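Local coordinates for iron transport multicopper oxidase FET3 (Saccharomyces cerevisiae, PDB 1ZPU), which oxidizes ferrous to ferric iron for high-affinity iron uptake, passing the electrons through four copper ions to dioxygen, and also oxidizes cuprous copper, at residues 191-196 with 233-238; 198-203 with 255-260; 227-232 with 294-299; 407-412 with 441-446. One frame throughout, in Å; residues are numbered along the deposited sequence.

Contact 1 (191-196 with 233-238)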
loop_
_atom_site.group_PDB
_atom_site.type_symbol
_atom_site.label_atom_id
_atom_site.label_comp_id
_atom_site.label_asym_id
_atom_site.label_seq_id
_atom_site.Cartn_x
_atom_site.Cartn_y
_atom_site.Cartn_z
ATOM N N ARG A 191 -10.952 13.440 1.946
ATOM C CA ARG A 191 -10.205 12.179 1.953
ATOM C C ARG A 191 -8.844 12.379 1.328
ATOM O O ARG A 191 -8.729 12.545 0.117
ATOM C CB ARG A 191 -10.942 11.092 1.171
ATOM C CG ARG A 191 -12.371 10.848 1.566
ATOM C CD ARG A 191 -13.063 10.095 0.460
ATOM N NE ARG A 191 -14.496 10.338 0.463
ATOM C CZ ARG A 191 -15.355 9.617 1.176
ATOM N NH1 ARG A 191 -14.916 8.590 1.918
ATOM N NH2 ARG A 191 -16.652 9.911 1.143
ATOM N N ILE A 192 -7.806 12.352 2.146
ATOM C CA ILE A 192 -6.456 12.539 1.628
ATOM C C ILE A 192 -5.803 11.180 1.480
ATOM O O ILE A 192 -5.622 10.481 2.470
ATOM C CB ILE A 192 -5.602 13.472 2.527
ATOM C CG1 ILE A 192 -6.396 14.712 2.886
ATOM C CG2 ILE A 192 -4.369 13.948 1.804
ATOM C CD1 ILE A 192 -5.989 15.339 4.208
ATOM N N VAL A 193 -5.471 10.805 0.243
ATOM C CA VAL A 193 -4.877 9.498 -0.029
ATOM C C VAL A 193 -3.523 9.665 -0.681
ATOM O O VAL A 193 -3.406 10.367 -1.694
ATOM C CB VAL A 193 -5.757 8.657 -0.986
ATOM C CG1 VAL A 193 -5.178 7.266 -1.151
ATOM C CG2 VAL A 193 -7.204 8.573 -0.493
ATOM N N ASN A 194 -2.497 9.029 -0.126
ATOM C CA ASN A 194 -1.231 8.981 -0.849
ATOM C C ASN A 194 -1.117 7.757 -1.781
ATOM O O ASN A 194 -0.771 6.657 -1.344
ATOM C CB ASN A 194 -0.038 9.103 0.086
ATOM C CG ASN A 194 1.242 9.219 -0.672
ATOM O OD1 ASN A 194 1.272 8.934 -1.883
ATOM N ND2 ASN A 194 2.309 9.632 0.000
ATOM N N VAL A 195 -1.436 7.955 -3.060
ATOM C CA VAL A 195 -1.413 6.867 -4.046
ATOM C C VAL A 195 -0.061 6.799 -4.762
ATOM O O VAL A 195 0.038 6.326 -5.887
ATOM C CB VAL A 195 -2.535 7.058 -5.065
ATOM C CG1 VAL A 195 -3.910 6.844 -4.395
ATOM C CG2 VAL A 195 -2.447 8.448 -5.648
ATOM N N GLY A 196 0.980 7.304 -4.110
ATOM C CA GLY A 196 2.309 7.336 -4.699
ATOM C C GLY A 196 2.983 5.979 -4.614
ATOM O O GLY A 196 2.479 5.047 -3.970
ATOM N N ALA A 233 0.225 4.792 0.217
ATOM C CA ALA A 233 -0.759 3.761 0.520
ATOM C C ALA A 233 -1.655 4.086 1.703
ATOM O O ALA A 233 -2.697 3.478 1.863
ATOM C CB ALA A 233 -0.085 2.399 0.719
ATOM N N GLN A 234 -1.259 5.027 2.551
ATOM C CA GLN A 234 -2.151 5.356 3.657
ATOM C C GLN A 234 -3.173 6.438 3.343
ATOM O O GLN A 234 -2.990 7.213 2.407
ATOM C CB GLN A 234 -1.445 5.548 5.016
ATOM C CG GLN A 234 -0.250 6.462 5.131
ATOM C CD GLN A 234 0.518 6.242 6.467
ATOM O OE1 GLN A 234 0.569 5.118 7.007
ATOM N NE2 GLN A 234 1.108 7.325 7.003
ATOM N N ARG A 235 -4.271 6.438 4.096
ATOM C CA ARG A 235 -5.361 7.376 3.903
ATOM C C ARG A 235 -5.626 8.085 5.214
ATOM O O ARG A 235 -5.780 7.434 6.246
ATOM C CB ARG A 235 -6.626 6.631 3.475
ATOM C CG ARG A 235 -6.558 6.011 2.109
ATOM C CD ARG A 235 -5.851 4.657 2.111
ATOM N NE ARG A 235 -6.717 3.597 2.614
ATOM C CZ ARG A 235 -6.302 2.506 3.251
ATOM N NH1 ARG A 235 -5.015 2.310 3.486
ATOM N NH2 ARG A 235 -7.187 1.613 3.677
ATOM N N TYR A 236 -5.653 9.414 5.190
ATOM C CA TYR A 236 -6.215 10.173 6.301
ATOM C C TYR A 236 -7.449 10.838 5.765
ATOM O O TYR A 236 -7.386 11.525 4.759
ATOM C CB TYR A 236 -5.253 11.234 6.865
ATOM C CG TYR A 236 -4.073 10.703 7.648
ATOM C CD1 TYR A 236 -3.950 10.915 9.023
ATOM C CD2 TYR A 236 -3.065 9.987 7.001
ATOM C CE1 TYR A 236 -2.838 10.400 9.731
ATOM C CE2 TYR A 236 -1.969 9.481 7.680
ATOM C CZ TYR A 236 -1.855 9.682 9.032
ATOM O OH TYR A 236 -0.743 9.150 9.632
ATOM N N THR A 237 -8.577 10.601 6.419
ATOM C CA THR A 237 -9.798 11.353 6.150
ATOM C C THR A 237 -9.966 12.420 7.232
ATOM O O THR A 237 -9.822 12.157 8.431
ATOM C CB THR A 237 -11.039 10.453 6.095
ATOM O OG1 THR A 237 -10.834 9.408 5.137
ATOM C CG2 THR A 237 -12.262 11.264 5.705
ATOM N N VAL A 238 -10.295 13.622 6.785
ATOM C CA VAL A 238 -10.125 14.818 7.578
ATOM C C VAL A 238 -11.327 15.740 7.368
ATOM O O VAL A 238 -11.810 15.915 6.235
ATOM C CB VAL A 238 -8.779 15.484 7.151
ATOM C CG1 VAL A 238 -8.882 16.976 7.016
ATOM C CG2 VAL A 238 -7.645 15.068 8.082
#
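Within one sheet of the second plastocyanin-like domain, Ile192 and Tyr236 face each other as an antiparallel hydrogen-bonded pair between strands 191-194 and 235-238. Ile192 N donates to Tyr236 O at 2.8 Å, and Tyr236 N returns a bond of 2.9 Å to Ile192 O. The ladder runs on beyond the start of strand 235-238: Asn194 N binds Gln234 O at 3.2 Å. Ala233 N reaches Asn194 O, and Asn194 OD1 closes an Asx turn by accepting Gly196 N (2.8 Å). On one face Val193 and Arg235 lie side by side, both valine methyls against the arginine CG, with CG2 at 3.7 Å. The Arg235 chain then bends at chi2 (82°) and chi3 (78°), turning away from Val193; NH1 bonds to Ala233 O at 3.1 Å and NH2 forms a salt bridge to Asp437. The nearest side-chain atoms of Arg235 and His62, a type 3 copper ligand, are about 3 Å apart. Beyond, Arg191 CG packs beside Thr237 while its guanidinium pairs with Glu134. The other face is apolar at Ile192, whose CD1 meets Val238 CB at 4.1 Å. Such antiparallel pairing of central strands is typical of the cupredoxin beta-sandwich, here bordering the type 3 copper site.

Contact 2 (198-203 with 255-260). With NAG (2-acetamido-2-deoxy-beta-D-glucopyranose), chain L.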
loop_
_atom_site.group_PDB
_atom_site.type_symbol
_atom_site.label_atom_id
_atom_site.label_comp_id
_atom_site.label_asym_id
_atom_site.label_seq_id
_atom_site.Cartn_x
_atom_site.Cartn_y
_atom_site.Cartn_z
ATOM N N PHE A 198 6.463 5.810 -3.969
ATOM C CA PHE A 198 7.737 5.947 -3.288
ATOM C C PHE A 198 7.628 6.860 -2.074
ATOM O O PHE A 198 7.631 6.413 -0.946
ATOM C CB PHE A 198 8.800 6.452 -4.293
ATOM C CG PHE A 198 10.170 6.688 -3.711
ATOM C CD1 PHE A 198 10.588 6.071 -2.535
ATOM C CD2 PHE A 198 11.075 7.498 -4.389
ATOM C CE1 PHE A 198 11.884 6.283 -2.030
ATOM C CE2 PHE A 198 12.376 7.720 -3.878
ATOM C CZ PHE A 198 12.767 7.112 -2.705
ATOM N N VAL A 199 7.485 8.143 -2.335
ATOM C CA VAL A 199 7.829 9.179 -1.381
ATOM C C VAL A 199 6.707 9.563 -0.378
ATOM O O VAL A 199 5.565 9.797 -0.757
ATOM C CB VAL A 199 8.341 10.362 -2.227
ATOM C CG1 VAL A 199 7.803 11.701 -1.760
ATOM C CG2 VAL A 199 9.838 10.329 -2.310
ATOM N N SER A 200 7.019 9.613 0.905
ATOM C CA SER A 200 6.072 10.176 1.894
ATOM C C SER A 200 5.852 11.673 1.662
ATOM O O SER A 200 6.733 12.373 1.165
ATOM C CB SER A 200 6.623 10.037 3.311
ATOM O OG SER A 200 6.858 8.700 3.703
ATOM N N GLN A 201 4.699 12.192 2.049
ATOM C CA GLN A 201 4.464 13.617 1.863
ATOM C C GLN A 201 3.955 14.274 3.117
ATOM O O GLN A 201 3.190 13.670 3.880
ATOM C CB GLN A 201 3.455 13.852 0.759
ATOM C CG GLN A 201 3.896 13.365 -0.611
ATOM C CD GLN A 201 2.999 13.894 -1.698
ATOM O OE1 GLN A 201 2.418 14.977 -1.560
ATOM N NE2 GLN A 201 2.863 13.145 -2.773
ATOM N N TYR A 202 4.369 15.515 3.339
ATOM C CA TYR A 202 3.715 16.327 4.349
ATOM C C TYR A 202 2.591 17.061 3.656
ATOM O O TYR A 202 2.726 17.480 2.497
ATOM C CB TYR A 202 4.660 17.336 4.979
ATOM C CG TYR A 202 5.884 16.749 5.599
ATOM C CD1 TYR A 202 7.029 16.553 4.834
ATOM C CD2 TYR A 202 5.917 16.410 6.958
ATOM C CE1 TYR A 202 8.173 16.026 5.388
ATOM C CE2 TYR A 202 7.064 15.878 7.535
ATOM C CZ TYR A 202 8.193 15.688 6.738
ATOM O OH TYR A 202 9.360 15.155 7.251
ATOM N N PHE A 203 1.477 17.209 4.355
ATOM C CA PHE A 203 0.330 17.873 3.789
ATOM C C PHE A 203 -0.261 18.852 4.777
ATOM O O PHE A 203 -0.438 18.515 5.954
ATOM C CB PHE A 203 -0.731 16.855 3.407
ATOM C CG PHE A 203 -1.959 17.466 2.821
ATOM C CD1 PHE A 203 -2.041 17.698 1.453
ATOM C CD2 PHE A 203 -3.034 17.822 3.638
ATOM C CE1 PHE A 203 -3.176 18.261 0.903
ATOM C CE2 PHE A 203 -4.166 18.391 3.109
ATOM C CZ PHE A 203 -4.241 18.622 1.738
ATOM N N LYS A 255 4.499 18.547 0.438
ATOM C CA LYS A 255 5.957 18.641 0.499
ATOM C C LYS A 255 6.596 17.257 0.504
ATOM O O LYS A 255 6.099 16.360 1.186
ATOM C CB LYS A 255 6.351 19.409 1.769
ATOM C CG LYS A 255 7.793 19.842 1.828
ATOM C CD LYS A 255 8.112 20.492 3.161
ATOM C CE LYS A 255 9.400 21.297 3.109
ATOM N NZ LYS A 255 10.408 20.722 2.164
ATOM N N PHE A 256 7.678 17.091 -0.261
ATOM C CA PHE A 256 8.456 15.854 -0.270
ATOM C C PHE A 256 9.008 15.571 1.123
ATOM O O PHE A 256 9.382 16.503 1.853
ATOM C CB PHE A 256 9.681 16.020 -1.159
ATOM C CG PHE A 256 9.520 15.541 -2.567
ATOM C CD1 PHE A 256 9.169 16.423 -3.577
ATOM C CD2 PHE A 256 9.827 14.224 -2.901
ATOM C CE1 PHE A 256 9.060 15.986 -4.873
ATOM C CE2 PHE A 256 9.731 13.772 -4.201
ATOM C CZ PHE A 256 9.342 14.646 -5.194
ATOM N N ASP A 257 9.097 14.296 1.489
ATOM C CA ASP A 257 9.987 13.878 2.569
ATOM C C ASP A 257 11.347 13.558 1.942
ATOM O O ASP A 257 11.620 12.415 1.552
ATOM C CB ASP A 257 9.419 12.664 3.274
ATOM C CG ASP A 257 10.328 12.126 4.354
ATOM O OD1 ASP A 257 9.892 11.173 5.032
ATOM O OD2 ASP A 257 11.466 12.630 4.531
ATOM N N ASP A 258 12.197 14.571 1.825
ATOM C CA ASP A 258 13.399 14.443 1.003
ATOM C C ASP A 258 14.451 13.552 1.665
ATOM O O ASP A 258 15.433 13.145 1.051
ATOM C CB ASP A 258 13.955 15.824 0.646
ATOM C CG ASP A 258 14.193 16.685 1.862
ATOM O OD1 ASP A 258 13.825 17.882 1.828
ATOM O OD2 ASP A 258 14.735 16.163 2.857
ATOM N N THR A 259 14.219 13.268 2.934
ATOM C CA THR A 259 14.933 12.252 3.689
ATOM C C THR A 259 15.038 10.929 2.916
ATOM O O THR A 259 16.063 10.250 2.952
ATOM C CB THR A 259 14.182 12.073 5.012
ATOM O OG1 THR A 259 14.761 12.965 5.955
ATOM C CG2 THR A 259 14.166 10.608 5.542
ATOM N N MET A 260 13.975 10.587 2.201
ATOM C CA MET A 260 13.879 9.310 1.518
ATOM C C MET A 260 14.625 9.326 0.200
ATOM O O MET A 260 14.881 8.269 -0.378
ATOM C CB MET A 260 12.408 8.938 1.314
ATOM C CG MET A 260 11.649 8.945 2.630
ATOM S SD MET A 260 9.903 8.586 2.519
ATOM C CE MET A 260 9.875 6.840 2.086
HETATM C C1 NAG L . 9.661 24.460 1.006
HETATM C C2 NAG L . 10.503 25.707 0.761
HETATM C C3 NAG L . 11.418 26.081 1.936
HETATM C C4 NAG L . 10.627 26.260 3.211
HETATM C C5 NAG L . 9.893 24.934 3.410
HETATM C C6 NAG L . 9.023 24.975 4.662
HETATM C C7 NAG L . 11.395 26.490 -1.369
HETATM C C8 NAG L . 10.273 27.476 -1.539
HETATM N N2 NAG L . 11.288 25.534 -0.433
HETATM O O3 NAG L . 12.067 27.309 1.706
HETATM O O4 NAG L . 11.549 26.574 4.239
HETATM O O5 NAG L . 9.060 24.604 2.286
HETATM O O6 NAG L . 7.950 25.863 4.445
HETATM O O7 NAG L . 12.379 26.600 -2.100
#
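Val199 and Phe256 cross at about a right angle, CG1 of the valine meeting the ring at CD2 (3.4 Å), where strands 201-203 and 255-256 pair antiparallel in a sheet of the second cupredoxin domain. Tyr202 and Lys255 are a hydrogen-bonded pair: Tyr202 N binds Lys255 O at 2.9 Å, and Lys255 N binds Tyr202 O. Two residues on, Asp257 N donates to Ser200 O at 3.1 Å. The tyrosine ring turns an edge to Phe256 O, near the ring plane.

Beyond this pairing the second segment folds into a 3-10 turn, held by Met260 N to Asp257 O, which brings the Met260 sulfur back to the first. Ser200 N makes a weak but straight bond to SD at 3.5 Å (166°). With OG beside the backbone N (chi1 -60°), Ser200 sets its hydroxyl 3.3 Å from Met260 SD. In the next shell, Tyr229 OH bonds to Ser200 OG and probably to Asp257 OD1, joining the two segments through a third strand. Phe198 reaches Met260 O with CZ and meets Trp467 edge-to-face. At the outer end, Lys255, extended to CE and bent beyond, reaches the Asn271 glycan, CE being 3.4 Å from O5 of its N-acetylglucosamine.

Contact 3 (227-232 with 294-299)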
loop_
_atom_site.group_PDB
_atom_site.type_symbol
_atom_site.label_atom_id
_atom_site.label_comp_id
_atom_site.label_asym_id
_atom_site.label_seq_id
_atom_site.Cartn_x
_atom_site.Cartn_y
_atom_site.Cartn_z
ATOM N N MET A 227 -0.828 19.722 10.452
ATOM C CA MET A 227 -0.018 19.032 9.451
ATOM C C MET A 227 -0.102 17.494 9.518
ATOM O O MET A 227 -0.137 16.901 10.603
ATOM C CB MET A 227 1.436 19.497 9.571
ATOM C CG MET A 227 2.296 19.106 8.385
ATOM S SD MET A 227 3.996 19.681 8.481
ATOM C CE MET A 227 3.761 21.447 8.570
ATOM N N LEU A 228 -0.129 16.846 8.357
ATOM C CA LEU A 228 -0.073 15.374 8.313
ATOM C C LEU A 228 1.193 14.882 7.651
ATOM O O LEU A 228 1.696 15.521 6.742
ATOM C CB LEU A 228 -1.265 14.786 7.564
ATOM C CG LEU A 228 -2.679 15.098 8.042
ATOM C CD1 LEU A 228 -3.693 14.651 7.004
ATOM C CD2 LEU A 228 -2.965 14.455 9.397
ATOM N N TYR A 229 1.706 13.751 8.122
ATOM C CA TYR A 229 2.734 13.009 7.401
ATOM C C TYR A 229 2.062 11.751 6.827
ATOM O O TYR A 229 1.664 10.865 7.572
ATOM C CB TYR A 229 3.896 12.654 8.335
ATOM C CG TYR A 229 5.054 11.914 7.683
ATOM C CD1 TYR A 229 6.081 12.601 7.026
ATOM C CD2 TYR A 229 5.116 10.524 7.720
ATOM C CE1 TYR A 229 7.133 11.919 6.415
ATOM C CE2 TYR A 229 6.159 9.835 7.119
ATOM C CZ TYR A 229 7.166 10.531 6.475
ATOM O OH TYR A 229 8.187 9.804 5.895
ATOM N N ILE A 230 1.906 11.686 5.514
ATOM C CA ILE A 230 1.217 10.570 4.863
ATOM C C ILE A 230 2.198 9.775 4.011
ATOM O O ILE A 230 2.749 10.317 3.031
ATOM C CB ILE A 230 0.091 11.066 3.920
ATOM C CG1 ILE A 230 -0.703 12.187 4.603
ATOM C CG2 ILE A 230 -0.799 9.934 3.504
ATOM C CD1 ILE A 230 -1.884 12.682 3.799
ATOM N N THR A 231 2.420 8.506 4.373
ATOM C CA THR A 231 3.272 7.618 3.577
ATOM C C THR A 231 2.460 7.124 2.401
ATOM O O THR A 231 1.252 7.311 2.359
ATOM C CB THR A 231 3.779 6.364 4.371
ATOM O OG1 THR A 231 2.770 5.339 4.391
ATOM C CG2 THR A 231 4.213 6.705 5.798
ATOM N N VAL A 232 3.107 6.465 1.443
ATOM C CA VAL A 232 2.351 5.932 0.307
ATOM C C VAL A 232 1.402 4.877 0.831
ATOM O O VAL A 232 1.718 4.200 1.806
ATOM C CB VAL A 232 3.234 5.369 -0.794
ATOM C CG1 VAL A 232 4.113 6.452 -1.336
ATOM C CG2 VAL A 232 4.054 4.215 -0.300
ATOM N N ASP A 294 8.281 19.152 11.794
ATOM C CA ASP A 294 8.493 18.178 12.871
ATOM C C ASP A 294 7.274 18.017 13.774
ATOM O O ASP A 294 7.308 17.206 14.699
ATOM C CB ASP A 294 9.712 18.550 13.743
ATOM C CG ASP A 294 11.037 18.557 12.964
ATOM O OD1 ASP A 294 11.080 18.186 11.773
ATOM O OD2 ASP A 294 12.063 18.946 13.556
ATOM N N ASN A 295 6.210 18.782 13.516
ATOM C CA ASN A 295 5.046 18.760 14.408
ATOM C C ASN A 295 3.785 18.197 13.783
ATOM O O ASN A 295 2.679 18.474 14.251
ATOM C CB ASN A 295 4.769 20.141 14.990
ATOM C CG ASN A 295 5.962 20.714 15.701
ATOM O OD1 ASN A 295 6.583 20.050 16.529
ATOM N ND2 ASN A 295 6.300 21.956 15.377
ATOM N N PHE A 296 3.953 17.389 12.742
ATOM C CA PHE A 296 2.832 16.669 12.148
ATOM C C PHE A 296 2.260 15.682 13.162
ATOM O O PHE A 296 2.961 15.248 14.080
ATOM C CB PHE A 296 3.280 15.912 10.877
ATOM C CG PHE A 296 4.443 14.985 11.105
ATOM C CD1 PHE A 296 4.236 13.676 11.525
ATOM C CD2 PHE A 296 5.752 15.437 10.933
ATOM C CE1 PHE A 296 5.307 12.829 11.752
ATOM C CE2 PHE A 296 6.830 14.595 11.165
ATOM C CZ PHE A 296 6.609 13.290 11.581
ATOM N N LEU A 297 0.996 15.318 12.979
ATOM C CA LEU A 297 0.336 14.309 13.802
ATOM C C LEU A 297 1.036 12.945 13.773
ATOM O O LEU A 297 1.297 12.398 12.716
ATOM C CB LEU A 297 -1.106 14.132 13.330
ATOM C CG LEU A 297 -1.937 13.023 13.966
ATOM C CD1 LEU A 297 -2.364 13.449 15.366
ATOM C CD2 LEU A 297 -3.128 12.749 13.075
ATOM N N ASP A 298 1.335 12.408 14.954
ATOM C CA ASP A 298 1.823 11.030 15.066
ATOM C C ASP A 298 0.614 10.108 15.192
ATOM O O ASP A 298 -0.036 10.046 16.243
ATOM C CB ASP A 298 2.789 10.849 16.253
ATOM C CG ASP A 298 3.447 9.470 16.271
ATOM O OD1 ASP A 298 2.967 8.562 15.548
ATOM O OD2 ASP A 298 4.438 9.281 17.014
ATOM N N ASP A 299 0.321 9.404 14.105
ATOM C CA ASP A 299 -0.854 8.554 14.007
ATOM C C ASP A 299 -0.887 7.444 15.049
ATOM O O ASP A 299 -1.936 6.851 15.273
ATOM C CB ASP A 299 -0.982 7.977 12.603
ATOM C CG ASP A 299 0.267 7.227 12.159
ATOM O OD1 ASP A 299 1.389 7.726 12.412
ATOM O OD2 ASP A 299 0.142 6.146 11.541
#
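Tyr229 and Phe296 form the close part of this contact: Tyr229 CB sits over one face of the phenylalanine ring, offset toward the rim and 3.4 Å from CD1. The distance from CB to the ring centroid is 3.7 Å, a CH-pi contact. The two side chains run side by side in the same direction, with ring planes 33° apart. Phe296 achieves this with CG between its backbone N and carbonyl carbon (chi1 55°), the crowded position. Next along the backbone, Leu297 N donates to Met227 O at 3.1 Å and the bond is nearly straight (165°). Strand 228-230 is the outermost strand of a five-stranded sheet in the second cupredoxin domain, and 294-299 belongs to the long connection leading toward the third; Phe296 also touches Tyr440 of that domain. An alanine in place of Phe296 would probably open a gap over Tyr229 CB, toward Tyr440. Lighter apolar contacts flank the ring: Leu228 CD2 meets Leu297 CD2 at 4.1 Å, and Met227 CG lies 4.2 Å from Phe296 CB. The solvent side is that of the exposed residues Asp294 and Asn295, from which the connection runs into the partly exposed Phe296, whereas the Tyr229 ring leads away from 294-299 and is buried.

Contact 4 (407-412 with 441-446)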
loop_
_atom_site.group_PDB
_atom_site.type_symbol
_atom_site.label_atom_id
_atom_site.label_comp_id
_atom_site.label_asym_id
_atom_site.label_seq_id
_atom_site.Cartn_x
_atom_site.Cartn_y
_atom_site.Cartn_z
ATOM N N ASP A 407 8.928 2.718 17.571
ATOM C CA ASP A 407 9.984 3.474 18.246
ATOM C C ASP A 407 10.412 4.736 17.463
ATOM O O ASP A 407 10.079 4.886 16.282
ATOM C CB ASP A 407 11.168 2.537 18.547
ATOM C CG ASP A 407 11.968 2.953 19.780
ATOM O OD1 ASP A 407 11.698 4.016 20.377
ATOM O OD2 ASP A 407 12.894 2.200 20.154
ATOM N N ARG A 408 11.132 5.632 18.143
ATOM C CA ARG A 408 11.599 6.915 17.599
ATOM C C ARG A 408 12.645 6.741 16.502
ATOM O O ARG A 408 13.167 5.645 16.305
ATOM C CB ARG A 408 12.210 7.769 18.717
ATOM C CG ARG A 408 13.567 7.262 19.235
ATOM C CD ARG A 408 14.105 8.133 20.346
ATOM N NE ARG A 408 15.378 7.661 20.893
ATOM C CZ ARG A 408 16.585 7.972 20.414
ATOM N NH1 ARG A 408 16.718 8.739 19.346
ATOM N NH2 ARG A 408 17.676 7.498 21.003
ATOM N N THR A 409 12.965 7.830 15.805
ATOM C CA THR A 409 14.043 7.806 14.826
ATOM C C THR A 409 15.391 7.674 15.514
ATOM O O THR A 409 15.650 8.339 16.516
ATOM C CB THR A 409 14.008 9.038 13.888
ATOM O OG1 THR A 409 12.945 8.870 12.932
ATOM C CG2 THR A 409 15.328 9.210 13.128
ATOM N N TYR A 410 16.217 6.774 14.985
ATOM C CA TYR A 410 17.616 6.662 15.387
ATOM C C TYR A 410 18.498 7.176 14.251
ATOM O O TYR A 410 18.800 6.452 13.299
ATOM C CB TYR A 410 17.976 5.226 15.804
ATOM C CG TYR A 410 17.246 4.768 17.054
ATOM C CD1 TYR A 410 16.134 3.924 16.965
ATOM C CD2 TYR A 410 17.642 5.203 18.325
ATOM C CE1 TYR A 410 15.445 3.514 18.108
ATOM C CE2 TYR A 410 16.955 4.794 19.471
ATOM C CZ TYR A 410 15.860 3.954 19.351
ATOM O OH TYR A 410 15.172 3.558 20.466
ATOM N N ASP A 411 18.897 8.444 14.370
ATOM C CA ASP A 411 19.539 9.189 13.288
ATOM C C ASP A 411 21.012 8.877 13.168
ATOM O O ASP A 411 21.792 9.193 14.072
ATOM C CB ASP A 411 19.369 10.696 13.500
ATOM C CG ASP A 411 19.424 11.477 12.191
ATOM O OD1 ASP A 411 19.314 12.725 12.232
ATOM O OD2 ASP A 411 19.563 10.844 11.117
ATOM N N ASP A 412 21.397 8.278 12.045
ATOM C CA ASP A 412 22.770 7.821 11.877
ATOM C C ASP A 412 23.724 8.978 11.603
ATOM O O ASP A 412 24.939 8.858 11.820
ATOM C CB ASP A 412 22.859 6.716 10.815
ATOM C CG ASP A 412 23.255 7.229 9.458
ATOM O OD1 ASP A 412 22.390 7.787 8.750
ATOM O OD2 ASP A 412 24.434 7.047 9.090
ATOM N N VAL A 441 8.041 2.279 9.759
ATOM C CA VAL A 441 9.153 2.294 10.707
ATOM C C VAL A 441 9.996 3.515 10.445
ATOM O O VAL A 441 10.224 3.886 9.283
ATOM C CB VAL A 441 10.161 1.154 10.522
ATOM C CG1 VAL A 441 10.265 0.311 11.778
ATOM C CG2 VAL A 441 9.902 0.357 9.252
ATOM N N ARG A 442 10.499 4.109 11.521
ATOM C CA ARG A 442 11.417 5.216 11.402
ATOM C C ARG A 442 12.818 4.687 11.090
ATOM O O ARG A 442 13.090 3.496 11.276
ATOM C CB ARG A 442 11.373 6.083 12.668
ATOM C CG ARG A 442 10.077 6.881 12.778
ATOM C CD ARG A 442 9.968 7.656 14.074
ATOM N NE ARG A 442 8.679 8.343 14.177
ATOM C CZ ARG A 442 7.706 8.024 15.031
ATOM N NH1 ARG A 442 7.849 7.022 15.888
ATOM N NH2 ARG A 442 6.576 8.718 15.026
ATOM N N PRO A 443 13.700 5.557 10.565
ATOM C CA PRO A 443 15.086 5.167 10.304
ATOM C C PRO A 443 15.748 4.426 11.466
ATOM O O PRO A 443 15.756 4.915 12.606
ATOM C CB PRO A 443 15.777 6.509 10.068
ATOM C CG PRO A 443 14.718 7.321 9.431
ATOM C CD PRO A 443 13.456 6.953 10.153
ATOM N N GLN A 444 16.276 3.245 11.159
ATOM C CA GLN A 444 17.038 2.428 12.099
ATOM C C GLN A 444 16.251 2.067 13.364
ATOM O O GLN A 444 16.834 1.757 14.400
ATOM C CB GLN A 444 18.361 3.112 12.455
ATOM C CG GLN A 444 19.225 3.511 11.259
ATOM C CD GLN A 444 20.707 3.637 11.621
ATOM O OE1 GLN A 444 21.551 2.924 11.069
ATOM N NE2 GLN A 444 21.023 4.528 12.561
ATOM N N SER A 445 14.927 2.083 13.271
ATOM C CA SER A 445 14.084 1.857 14.439
ATOM C C SER A 445 13.324 0.532 14.374
ATOM O O SER A 445 13.760 -0.408 13.721
ATOM C CB SER A 445 13.137 3.040 14.647
ATOM O OG SER A 445 12.720 3.095 15.997
ATOM N N ASN A 446 12.199 0.457 15.077
ATOM C CA ASN A 446 11.425 -0.772 15.156
ATOM C C ASN A 446 9.948 -0.503 15.336
ATOM O O ASN A 446 9.554 0.595 15.730
ATOM C CB ASN A 446 11.941 -1.674 16.293
ATOM C CG ASN A 446 11.954 -0.975 17.650
ATOM O OD1 ASN A 446 10.928 -0.860 18.322
ATOM N ND2 ASN A 446 13.123 -0.519 18.062
#
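Thr409 crosses the aliphatic part of Arg442 at about a right angle, its OG1 lying 3.2 Å from CB. The contact joins two loops of the third cupredoxin domain: 407-412 follows strand 401-406, and the other segment makes a type II beta turn from Arg442 to Ser445, with Gln444 at its positive-phi position (58°). Arg442 is extended from CG to NE, and its NH1 meets Asp407 O at 3.1 Å. The acceptor lies in the guanidinium plane, but NH1 stands 62° out of the carbonyl plane; NH2 forms a salt bridge to Asp298. At the turn, Tyr410 N donates to Pro443 O (3.1 Å), while Gln444 NE2 returns a bond to Tyr410 O at 3.0 Å and bonds also to Glu416 O. At the other end Asp407 N reaches Asn446 O at 2.9 Å. The Asp407 carboxylate is held within its own loop: OD1 takes Arg408 N (2.8 Å) and OD2 takes Tyr410 OH (2.7 Å), both from above the carboxylate plane. A weak bond to OD2 comes from Asn446 ND2, whose stronger partner is His419 O. An alanine in place of Asp407 would probably leave Arg408 N and the Tyr410 hydroxyl without their carboxylate acceptors, lose the weak Asn446 bond and fix the hydroxyl end of the ring less firmly. Between these ends Ser445 CB packs near Tyr410 CD1, and Ser445 OG donates to Arg408 O at 2.6 Å.

Contacts 1 and 2 are buried strand pairings in the two sheets of the second cupredoxin domain; they interleave along the chain and touch where Ile192 meets Phe203. Contact 3 shares their neighbourhood: Asn194 of contact 1 bonds to Ile230 O, and strand 228-230 is the next strand in the sheet of contact 2. Backbone ladders dominate the first two, whereas contact 3 relies on one backbone bond and aromatic packing. Contact 4, in the third domain and only partly buried, lacks strand pairing and mixes backbone bonds with side chains that bond to carbonyls. It does not touch contacts 1 or 2, but the Asp298-Arg442 salt bridge ties the connection of contact 3 to the third domain.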